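Local coordinates for putative polysaccharide biosynthesis protein with aminopeptidase-like domain (Clostridium acetobutylicum, PDB 3K9T) that binds one zinc ion per subunit and probably takes part in making modified polysaccharides, with no peptidase activity expected despite an aminopeptidase-like domain, at residues K69-S81 / D152-S166. Sequence-based numbering, arbitrary orientation.
Sequences KEWNIKDAYVRNS and DDYEVVIDSSLEDGS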
loop_
_atom_site.group_PDB
_atom_site.type_symbol
_atom_site.label_atom_id
_atom_site.label_comp_id
_atom_site.label_asym_id
_atom_site.label_seq_id
_atom_site.Cartn_x
_atom_site.Cartn_y
_atom_site.Cartn_z
ATOM N N LYS A 69 32.062 -37.800 0.579
ATOM C CA LYS A 69 32.231 -39.229 0.384
ATOM C C LYS A 69 30.865 -39.860 0.186
ATOM O O LYS A 69 29.829 -39.315 0.590
ATOM C CB LYS A 69 32.918 -39.892 1.577
ATOM C CG LYS A 69 34.375 -39.480 1.709
ATOM C CD LYS A 69 35.180 -40.273 2.741
ATOM C CE LYS A 69 36.620 -39.761 2.760
ATOM N NZ LYS A 69 37.613 -40.849 2.559
ATOM N N GLU A 70 30.876 -41.018 -0.461
ATOM C CA GLU A 70 29.662 -41.734 -0.713
ATOM C C GLU A 70 29.386 -42.652 0.457
ATOM O O GLU A 70 30.297 -43.327 0.954
ATOM C CB GLU A 70 29.780 -42.532 -2.023
ATOM C CG GLU A 70 28.553 -43.384 -2.287
ATOM C CD GLU A 70 28.581 -44.104 -3.606
ATOM O OE1 GLU A 70 29.236 -43.636 -4.577
ATOM O OE2 GLU A 70 27.897 -45.142 -3.665
ATOM N N TRP A 71 28.120 -42.700 0.862
ATOM C CA TRP A 71 27.666 -43.528 1.986
ATOM C C TRP A 71 26.729 -44.619 1.488
ATOM O O TRP A 71 25.874 -44.369 0.614
ATOM C CB TRP A 71 26.928 -42.666 3.022
ATOM C CG TRP A 71 26.500 -43.393 4.258
ATOM C CD1 TRP A 71 27.319 -43.911 5.223
ATOM C CD2 TRP A 71 25.164 -43.689 4.671
ATOM N NE1 TRP A 71 26.575 -44.511 6.209
ATOM C CE2 TRP A 71 25.248 -44.385 5.895
ATOM C CE3 TRP A 71 23.900 -43.430 4.132
ATOM C CZ2 TRP A 71 24.117 -44.825 6.584
ATOM C CZ3 TRP A 71 22.772 -43.852 4.831
ATOM C CH2 TRP A 71 22.890 -44.539 6.044
ATOM N N ASN A 72 26.884 -45.816 2.062
ATOM C CA ASN A 72 26.017 -46.956 1.762
ATOM C C ASN A 72 25.750 -47.779 3.003
ATOM O O ASN A 72 26.537 -47.725 3.939
ATOM C CB ASN A 72 26.624 -47.820 0.678
ATOM C CG ASN A 72 26.397 -47.236 -0.687
ATOM O OD1 ASN A 72 25.259 -47.243 -1.198
ATOM N ND2 ASN A 72 27.462 -46.687 -1.284
ATOM N N ILE A 73 24.654 -48.538 3.016
ATOM C CA ILE A 73 24.312 -49.319 4.197
ATOM C C ILE A 73 23.626 -50.609 3.784
ATOM O O ILE A 73 22.734 -50.583 2.953
ATOM C CB ILE A 73 23.454 -48.463 5.206
ATOM C CG1 ILE A 73 23.109 -49.241 6.490
ATOM C CG2 ILE A 73 22.179 -47.927 4.547
ATOM C CD1 ILE A 73 22.830 -48.332 7.713
ATOM N N LYS A 74 24.097 -51.732 4.349
ATOM C CA LYS A 74 23.529 -53.068 4.154
ATOM C C LYS A 74 22.579 -53.441 5.308
ATOM O O LYS A 74 21.478 -53.941 5.104
ATOM C CB LYS A 74 24.650 -54.114 4.075
ATOM C CG LYS A 74 25.512 -54.012 2.822
ATOM C CD LYS A 74 26.750 -54.925 2.880
ATOM C CE LYS A 74 27.859 -54.419 1.926
ATOM N NZ LYS A 74 28.446 -53.080 2.319
ATOM N N ASP A 75 22.997 -53.209 6.537
ATOM C CA ASP A 75 22.170 -53.609 7.664
ATOM C C ASP A 75 22.618 -52.818 8.861
ATOM O O ASP A 75 23.716 -52.254 8.861
ATOM C CB ASP A 75 22.350 -55.119 7.923
ATOM C CG ASP A 75 21.185 -55.768 8.697
ATOM O OD1 ASP A 75 20.160 -55.127 8.973
ATOM O OD2 ASP A 75 21.302 -56.970 9.012
ATOM N N ALA A 76 21.741 -52.748 9.856
ATOM C CA ALA A 76 22.043 -52.120 11.129
ATOM C C ALA A 76 21.089 -52.707 12.152
ATOM O O ALA A 76 19.926 -52.989 11.829
ATOM C CB ALA A 76 21.879 -50.638 11.049
ATOM N N TYR A 77 21.587 -52.928 13.373
ATOM C CA TYR A 77 20.754 -53.429 14.473
ATOM C C TYR A 77 21.434 -53.331 15.836
ATOM O O TYR A 77 22.669 -53.273 15.920
ATOM C CB TYR A 77 20.294 -54.885 14.231
ATOM C CG TYR A 77 21.392 -55.878 13.865
ATOM C CD1 TYR A 77 22.091 -56.591 14.842
ATOM C CD2 TYR A 77 21.698 -56.132 12.527
ATOM C CE1 TYR A 77 23.092 -57.508 14.484
ATOM C CE2 TYR A 77 22.672 -57.039 12.171
ATOM C CZ TYR A 77 23.368 -57.727 13.148
ATOM O OH TYR A 77 24.334 -58.629 12.745
ATOM N N VAL A 78 20.596 -53.251 16.876
ATOM C CA VAL A 78 20.999 -53.387 18.266
ATOM C C VAL A 78 20.320 -54.685 18.719
ATOM O O VAL A 78 19.100 -54.831 18.640
ATOM C CB VAL A 78 20.524 -52.224 19.160
ATOM C CG1 VAL A 78 20.819 -52.539 20.632
ATOM C CG2 VAL A 78 21.162 -50.884 18.723
ATOM N N ARG A 79 21.118 -55.638 19.173
ATOM C CA ARG A 79 20.598 -56.949 19.545
ATOM C C ARG A 79 20.873 -57.215 21.018
ATOM O O ARG A 79 21.944 -56.880 21.504
ATOM C CB ARG A 79 21.298 -57.986 18.698
ATOM C CG ARG A 79 20.685 -59.338 18.736
ATOM C CD ARG A 79 21.620 -60.308 18.045
ATOM N NE ARG A 79 21.201 -60.654 16.689
ATOM C CZ ARG A 79 22.025 -60.832 15.655
ATOM N NH1 ARG A 79 23.339 -60.616 15.772
ATOM N NH2 ARG A 79 21.523 -61.171 14.469
ATOM N N ASN A 80 19.914 -57.797 21.735
ATOM C CA ASN A 80 20.125 -58.107 23.159
ATOM C C ASN A 80 20.712 -59.525 23.334
ATOM O O ASN A 80 20.828 -60.277 22.360
ATOM C CB ASN A 80 18.841 -57.883 23.982
ATOM C CG ASN A 80 17.748 -58.905 23.680
ATOM O OD1 ASN A 80 18.012 -59.988 23.144
ATOM N ND2 ASN A 80 16.509 -58.559 24.028
ATOM N N SER A 81 21.081 -59.879 24.571
ATOM C CA SER A 81 21.719 -61.191 24.879
ATOM C C SER A 81 20.802 -62.358 24.574
ATOM O O SER A 81 21.270 -63.439 24.241
ATOM C CB SER A 81 22.112 -61.299 26.347
ATOM O OG SER A 81 22.179 -60.035 26.954
ATOM N N ASP A 152 21.827 -54.361 30.042
ATOM C CA ASP A 152 22.171 -55.565 29.297
ATOM C C ASP A 152 23.463 -55.344 28.519
ATOM O O ASP A 152 24.020 -54.237 28.538
ATOM C CB ASP A 152 21.021 -55.901 28.314
ATOM C CG ASP A 152 21.065 -57.323 27.806
ATOM O OD1 ASP A 152 21.821 -58.118 28.363
ATOM O OD2 ASP A 152 20.355 -57.662 26.844
ATOM N N ASP A 153 23.954 -56.414 27.889
ATOM C CA ASP A 153 25.037 -56.325 26.915
ATOM C C ASP A 153 24.365 -56.473 25.571
ATOM O O ASP A 153 23.674 -57.466 25.291
ATOM C CB ASP A 153 26.129 -57.391 27.105
ATOM C CG ASP A 153 27.141 -57.011 28.178
ATOM O OD1 ASP A 153 27.730 -55.899 28.105
ATOM O OD2 ASP A 153 27.348 -57.837 29.093
ATOM N N TYR A 154 24.552 -55.448 24.754
ATOM C CA TYR A 154 23.925 -55.383 23.461
ATOM C C TYR A 154 24.978 -55.491 22.377
ATOM O O TYR A 154 26.032 -54.893 22.493
ATOM C CB TYR A 154 23.166 -54.056 23.321
ATOM C CG TYR A 154 21.918 -53.939 24.174
ATOM C CD1 TYR A 154 20.721 -54.530 23.768
ATOM C CD2 TYR A 154 21.927 -53.224 25.375
ATOM C CE1 TYR A 154 19.570 -54.430 24.534
ATOM C CE2 TYR A 154 20.772 -53.105 26.150
ATOM C CZ TYR A 154 19.588 -53.715 25.722
ATOM O OH TYR A 154 18.427 -53.623 26.473
ATOM N N GLU A 155 24.693 -56.283 21.348
ATOM C CA GLU A 155 25.483 -56.282 20.124
ATOM C C GLU A 155 24.965 -55.105 19.283
ATOM O O GLU A 155 23.756 -54.986 19.039
ATOM C CB GLU A 155 25.312 -57.588 19.344
ATOM C CG GLU A 155 26.418 -57.843 18.312
ATOM C CD GLU A 155 26.108 -58.987 17.349
ATOM O OE1 GLU A 155 25.014 -59.577 17.425
ATOM O OE2 GLU A 155 26.959 -59.281 16.490
ATOM N N VAL A 156 25.883 -54.236 18.875
ATOM C CA VAL A 156 25.566 -53.048 18.113
ATOM C C VAL A 156 26.266 -53.135 16.772
ATOM O O VAL A 156 27.495 -53.109 16.702
ATOM C CB VAL A 156 26.033 -51.794 18.847
ATOM C CG1 VAL A 156 25.673 -50.525 18.042
ATOM C CG2 VAL A 156 25.427 -51.768 20.257
ATOM N N VAL A 157 25.466 -53.234 15.716
ATOM C CA VAL A 157 25.964 -53.381 14.367
ATOM C C VAL A 157 25.370 -52.321 13.436
ATOM O O VAL A 157 24.149 -52.195 13.331
ATOM C CB VAL A 157 25.581 -54.776 13.789
ATOM C CG1 VAL A 157 25.987 -54.872 12.334
ATOM C CG2 VAL A 157 26.207 -55.887 14.592
ATOM N N ILE A 158 26.243 -51.537 12.814
ATOM C CA ILE A 158 25.886 -50.709 11.671
ATOM C C ILE A 158 26.851 -51.125 10.553
ATOM O O ILE A 158 28.028 -50.754 10.575
ATOM C CB ILE A 158 26.029 -49.183 11.911
ATOM C CG1 ILE A 158 25.108 -48.699 13.032
ATOM C CG2 ILE A 158 25.716 -48.431 10.628
ATOM C CD1 ILE A 158 25.384 -47.227 13.481
ATOM N N ASP A 159 26.343 -51.897 9.595
ATOM C CA ASP A 159 27.119 -52.385 8.462
ATOM C C ASP A 159 27.006 -51.387 7.324
ATOM O O ASP A 159 26.182 -51.548 6.416
ATOM C CB ASP A 159 26.612 -53.768 8.015
ATOM C CG ASP A 159 27.490 -54.403 6.953
ATOM O OD1 ASP A 159 28.594 -53.865 6.702
ATOM O OD2 ASP A 159 27.067 -55.431 6.370
ATOM N N SER A 160 27.858 -50.364 7.377
ATOM C CA SER A 160 27.840 -49.271 6.410
ATOM C C SER A 160 29.212 -49.054 5.808
ATOM O O SER A 160 30.177 -49.678 6.238
ATOM C CB SER A 160 27.382 -47.974 7.113
ATOM O OG SER A 160 28.207 -47.660 8.220
ATOM N N SER A 161 29.294 -48.182 4.802
ATOM C CA SER A 161 30.586 -47.758 4.257
ATOM C C SER A 161 30.548 -46.291 3.950
ATOM O O SER A 161 29.510 -45.775 3.562
ATOM C CB SER A 161 30.963 -48.519 2.976
ATOM O OG SER A 161 30.011 -48.298 1.957
ATOM N N LEU A 162 31.694 -45.637 4.111
ATOM C CA LEU A 162 31.843 -44.203 3.880
ATOM C C LEU A 162 33.196 -44.056 3.180
ATOM O O LEU A 162 34.260 -44.094 3.815
ATOM C CB LEU A 162 31.788 -43.458 5.210
ATOM C CG LEU A 162 31.675 -41.933 5.229
ATOM C CD1 LEU A 162 30.556 -41.398 4.351
ATOM C CD2 LEU A 162 31.487 -41.468 6.678
ATOM N N GLU A 163 33.142 -43.924 1.859
ATOM C CA GLU A 163 34.316 -43.998 1.009
ATOM C C GLU A 163 34.151 -43.024 -0.112
ATOM O O GLU A 163 33.026 -42.652 -0.444
ATOM C CB GLU A 163 34.417 -45.403 0.377
ATOM C CG GLU A 163 34.670 -46.578 1.336
ATOM C CD GLU A 163 35.920 -46.395 2.211
ATOM O OE1 GLU A 163 36.884 -45.725 1.756
ATOM O OE2 GLU A 163 35.934 -46.925 3.355
ATOM N N ASP A 164 35.272 -42.616 -0.699
ATOM C CA ASP A 164 35.259 -41.801 -1.902
ATOM C C ASP A 164 34.431 -42.559 -2.891
ATOM O O ASP A 164 34.586 -43.761 -3.021
ATOM C CB ASP A 164 36.672 -41.616 -2.478
ATOM C CG ASP A 164 37.460 -40.518 -1.781
ATOM O OD1 ASP A 164 36.924 -39.831 -0.876
ATOM O OD2 ASP A 164 38.626 -40.318 -2.175
ATOM N N GLY A 165 33.521 -41.857 -3.558
ATOM C CA GLY A 165 32.612 -42.472 -4.523
ATOM C C GLY A 165 32.113 -41.380 -5.455
ATOM O O GLY A 165 32.913 -40.601 -6.035
ATOM N N SER A 166 30.795 -41.302 -5.594
ATOM C CA SER A 166 30.207 -40.206 -6.321
ATOM C C SER A 166 28.784 -39.895 -5.901
ATOM O O SER A 166 28.066 -40.750 -5.351
ATOM C CB SER A 166 30.246 -40.494 -7.815
ATOM O OG SER A 166 29.567 -41.692 -8.077
HETATM O O HOH W 1 37.896 -43.060 0.970
HETATM O O HOH W 2 30.043 -46.234 0.548
HETATM O O HOH W 3 27.776 -50.561 2.943
#
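Val78 packs against Tyr154 on the buried apolar face of this antiparallel pairing, the valine CG1 lying 3.7 Å from ring atom CD1. Further along the same face Ile73 CD1 meets Ile158 CG2, Ala76 packs on Ile158, and Trp71 CB rests near Leu162 CD1. On the other face, Val157 CB sits over the Tyr77 ring in a CH-pi contact, 3.8 Å from the centroid. A chi1 of 51° puts Tyr77 CG between the backbone N and the carbonyl carbon, which lays the ring alongside Val157.

The pair illustrates how a long antiparallel strand pair absorbs an irregularity: at a classic beta bulge Lys74 and Asp75 both face Asp159, Lys74 N giving its hydrogen to Asp159 O while Asp75 O accepts from Asp159 N, and the register moves by one residue.

Next to Tyr77, Arg79 NH1 reaches the syn side of Glu155 OE1 at 2.6 Å in a salt bridge, the guanidinium and carboxylate planes being 34° apart; Tyr77 CE1 lies over one face of the guanidinium, toward its rim. At the far end Glu70, fully extended, receives Ser166 N on the anti lone pair of OE1 (3.0 Å, 170°), while its OE2 is held by Asn72 ND2 and Arg39.

These are the central strands of the insert's four-stranded antiparallel sheet, with 85-88 beside 70-79 and 103-108 beside 153-163; Phe139 of strand 139-140 packs against Ala76, Val78, Val156 and Ile158.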